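Long-range contact in N-acetylglucosamine-6-phosphate deacetylase (Thermotoga maritima, PDB 1O12), which probably removes the acetyl group from N-acetylglucosamine-6-phosphate, using a bound divalent metal cation: residues I131-H139 / S185-F193. Numbering follows the deposited sequence.
Sequences ISKEKKGAH and SAGHSIATF. With FE (Fe (III) ion), chain C.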
loop_
_atom_site.group_PDB
_atom_site.type_symbol
_atom_site.label_atom_id
_atom_site.label_comp_id
_atom_site.label_asym_id
_atom_site.label_seq_id
_atom_site.Cartn_x
_atom_site.Cartn_y
_atom_site.Cartn_z
ATOM N N ILE A 131 -1.319 -1.427 -25.892
ATOM C CA ILE A 131 -1.509 -0.726 -24.659
ATOM C C ILE A 131 -2.589 0.316 -24.764
ATOM O O ILE A 131 -3.219 0.480 -25.809
ATOM C CB ILE A 131 -0.176 -0.090 -24.179
ATOM C CG1 ILE A 131 0.415 0.826 -25.258
ATOM C CG2 ILE A 131 0.792 -1.206 -23.806
ATOM C CD1 ILE A 131 1.771 1.452 -24.867
ATOM N N SER A 132 -2.808 1.000 -23.650
ATOM C CA SER A 132 -3.803 2.055 -23.552
ATOM C C SER A 132 -3.206 3.370 -24.067
ATOM O O SER A 132 -2.083 3.743 -23.703
ATOM C CB SER A 132 -4.206 2.203 -22.091
ATOM O OG SER A 132 -4.828 3.437 -21.834
ATOM N N LYS A 133 -3.937 4.068 -24.932
ATOM C CA LYS A 133 -3.436 5.355 -25.420
ATOM C C LYS A 133 -3.497 6.386 -24.278
ATOM O O LYS A 133 -2.710 7.340 -24.255
ATOM C CB LYS A 133 -4.256 5.845 -26.622
ATOM C CG LYS A 133 -4.056 5.024 -27.905
ATOM C CD LYS A 133 -5.207 5.263 -28.852
ATOM C CE LYS A 133 -5.057 4.498 -30.140
ATOM N NZ LYS A 133 -6.027 5.011 -31.156
ATOM N N GLU A 134 -4.405 6.185 -23.319
ATOM C CA GLU A 134 -4.540 7.119 -22.205
ATOM C C GLU A 134 -3.360 7.054 -21.211
ATOM O O GLU A 134 -3.150 7.963 -20.400
ATOM C CB GLU A 134 -5.869 6.880 -21.476
ATOM C CG GLU A 134 -6.281 8.070 -20.607
ATOM C CD GLU A 134 -7.588 7.858 -19.848
ATOM O OE1 GLU A 134 -8.588 7.452 -20.498
ATOM O OE2 GLU A 134 -7.620 8.117 -18.613
ATOM N N LYS A 135 -2.592 5.974 -21.279
ATOM C CA LYS A 135 -1.435 5.806 -20.420
ATOM C C LYS A 135 -0.284 5.390 -21.333
ATOM O O LYS A 135 0.545 4.564 -20.982
ATOM C CB LYS A 135 -1.712 4.727 -19.361
ATOM C CG LYS A 135 -2.572 5.199 -18.200
ATOM C CD LYS A 135 -1.853 6.300 -17.447
ATOM C CE LYS A 135 -2.672 6.852 -16.324
ATOM N NZ LYS A 135 -1.952 7.965 -15.630
ATOM N N LYS A 136 -0.255 5.987 -22.516
ATOM C CA LYS A 136 0.757 5.699 -23.515
ATOM C C LYS A 136 2.154 6.143 -23.122
ATOM O O LYS A 136 3.133 5.487 -23.462
ATOM C CB LYS A 136 0.386 6.377 -24.837
ATOM C CG LYS A 136 0.462 7.894 -24.807
ATOM C CD LYS A 136 -0.077 8.496 -26.105
ATOM C CE LYS A 136 0.022 10.034 -26.098
ATOM N NZ LYS A 136 1.435 10.533 -26.243
ATOM N N GLY A 137 2.234 7.281 -22.445
ATOM C CA GLY A 137 3.503 7.847 -22.018
ATOM C C GLY A 137 4.759 7.466 -22.777
ATOM O O GLY A 137 5.326 6.392 -22.570
ATOM N N ALA A 138 5.217 8.338 -23.653
ATOM C CA ALA A 138 6.438 8.060 -24.401
ATOM C C ALA A 138 6.269 7.057 -25.539
ATOM O O ALA A 138 7.199 6.840 -26.313
ATOM C CB ALA A 138 7.540 7.594 -23.454
ATOM N N HIS A 139 5.107 6.427 -25.651
ATOM C CA HIS A 139 4.903 5.496 -26.757
ATOM C C HIS A 139 4.240 6.286 -27.890
ATOM O O HIS A 139 3.429 7.184 -27.637
ATOM C CB HIS A 139 4.010 4.311 -26.336
ATOM C CG HIS A 139 4.754 3.187 -25.672
ATOM N ND1 HIS A 139 5.373 2.180 -26.379
ATOM C CD2 HIS A 139 4.990 2.923 -24.364
ATOM C CE1 HIS A 139 5.955 1.344 -25.538
ATOM N NE2 HIS A 139 5.738 1.773 -24.309
ATOM N N SER A 185 2.802 -9.225 -19.073
ATOM C CA SER A 185 2.961 -8.258 -17.994
ATOM C C SER A 185 2.013 -7.081 -18.217
ATOM O O SER A 185 1.933 -6.552 -19.322
ATOM C CB SER A 185 4.427 -7.758 -17.919
ATOM O OG SER A 185 4.725 -7.172 -16.643
ATOM N N ALA A 186 1.298 -6.669 -17.181
ATOM C CA ALA A 186 0.348 -5.564 -17.316
ATOM C C ALA A 186 1.048 -4.235 -17.095
ATOM O O ALA A 186 1.855 -4.086 -16.168
ATOM C CB ALA A 186 -0.798 -5.729 -16.322
ATOM N N GLY A 187 0.734 -3.281 -17.968
ATOM C CA GLY A 187 1.307 -1.950 -17.906
ATOM C C GLY A 187 0.678 -1.060 -18.963
ATOM O O GLY A 187 0.088 -1.556 -19.933
ATOM N N HIS A 188 0.794 0.260 -18.762
ATOM C CA HIS A 188 0.237 1.268 -19.671
ATOM C C HIS A 188 -1.243 1.019 -19.837
ATOM O O HIS A 188 -1.744 0.905 -20.941
ATOM C CB HIS A 188 0.949 1.183 -21.010
ATOM C CG HIS A 188 2.393 1.553 -20.928
ATOM N ND1 HIS A 188 2.817 2.854 -20.724
ATOM C CD2 HIS A 188 3.515 0.794 -20.985
ATOM C CE1 HIS A 188 4.138 2.879 -20.668
ATOM N NE2 HIS A 188 4.586 1.643 -20.823
ATOM N N SER A 189 -1.939 0.948 -18.714
ATOM C CA SER A 189 -3.349 0.632 -18.713
ATOM C C SER A 189 -4.177 1.416 -17.711
ATOM O O SER A 189 -3.653 1.942 -16.730
ATOM C CB SER A 189 -3.483 -0.863 -18.423
ATOM O OG SER A 189 -4.651 -1.167 -17.684
ATOM N N ILE A 190 -5.480 1.512 -17.965
ATOM C CA ILE A 190 -6.365 2.183 -17.004
ATOM C C ILE A 190 -7.321 1.151 -16.444
ATOM O O ILE A 190 -8.250 1.482 -15.740
ATOM C CB ILE A 190 -7.203 3.347 -17.607
ATOM C CG1 ILE A 190 -7.913 2.892 -18.877
ATOM C CG2 ILE A 190 -6.332 4.560 -17.820
ATOM C CD1 ILE A 190 -8.518 4.080 -19.640
ATOM N N ALA A 191 -7.077 -0.109 -16.762
ATOM C CA ALA A 191 -7.922 -1.184 -16.286
ATOM C C ALA A 191 -8.231 -1.124 -14.783
ATOM O O ALA A 191 -7.405 -0.718 -13.948
ATOM C CB ALA A 191 -7.284 -2.526 -16.627
ATOM N N THR A 192 -9.432 -1.568 -14.454
ATOM C CA THR A 192 -9.892 -1.597 -13.088
ATOM C C THR A 192 -9.324 -2.844 -12.441
ATOM O O THR A 192 -8.656 -3.639 -13.079
ATOM C CB THR A 192 -11.424 -1.695 -13.045
ATOM O OG1 THR A 192 -11.831 -2.883 -13.736
ATOM C CG2 THR A 192 -12.063 -0.484 -13.729
ATOM N N PHE A 193 -9.611 -3.007 -11.159
ATOM C CA PHE A 193 -9.173 -4.165 -10.413
ATOM C C PHE A 193 -9.763 -5.446 -10.990
ATOM O O PHE A 193 -9.063 -6.463 -11.090
ATOM C CB PHE A 193 -9.604 -4.033 -8.963
ATOM C CG PHE A 193 -9.317 -5.246 -8.135
ATOM C CD1 PHE A 193 -8.035 -5.489 -7.658
ATOM C CD2 PHE A 193 -10.332 -6.142 -7.826
ATOM C CE1 PHE A 193 -7.765 -6.595 -6.893
ATOM C CE2 PHE A 193 -10.069 -7.268 -7.050
ATOM C CZ PHE A 193 -8.779 -7.491 -6.583
HETATM FE FE FE C . 6.759 2.114 -20.643
#
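H188 meets K135 and H139 at the metal site of an amidohydrolase-type TIM barrel. It lies just past strand 183-186, in a loop packed against the loop after strand 121-127. H188 NE2 binds the iron ion at 2.2 Å; E127 and H209 complete the protein ligands.

Two hydrogen bonds join the loops. H188 ND1 donates to K135 O at 2.9 Å. The oxygen sits at the ring edge, 8° out of the ring plane; this bond and the NE2-iron bond together fix the rotation of the imidazole. The second bond runs from backbone S132 N to H188 O at 2.9 Å, tying down the main chain of the ligand.

The two histidines form a T-shaped pair. The edge of H139, at CD2 and NE2, points to one face of H188, with ring planes at 81°. H139 NE2 is also hydrogen-bonded to the ligand E127, and ND1 to S96 N. H139 is thus a second-shell residue. Its neighbour in sequence, A138, is predicted to bind substrate.

The rest is van der Waals packing, mostly between aliphatic groups. I131 lies alongside H188, its CB 3.6 Å from H188 CB. Its CD1 reaches over a face of H139, because CG1 sits between the backbone N and carbonyl carbon (chi1 56°). Replacing I131 by an alanine would keep the CB contact but would probably open a gap where CD1 lies over the H139 ring. Farther out, I190 CG2 touches K135 CG, and the I190 CD1 methyl lies 3.5 Å from the carboxylate oxygen E134 OE1.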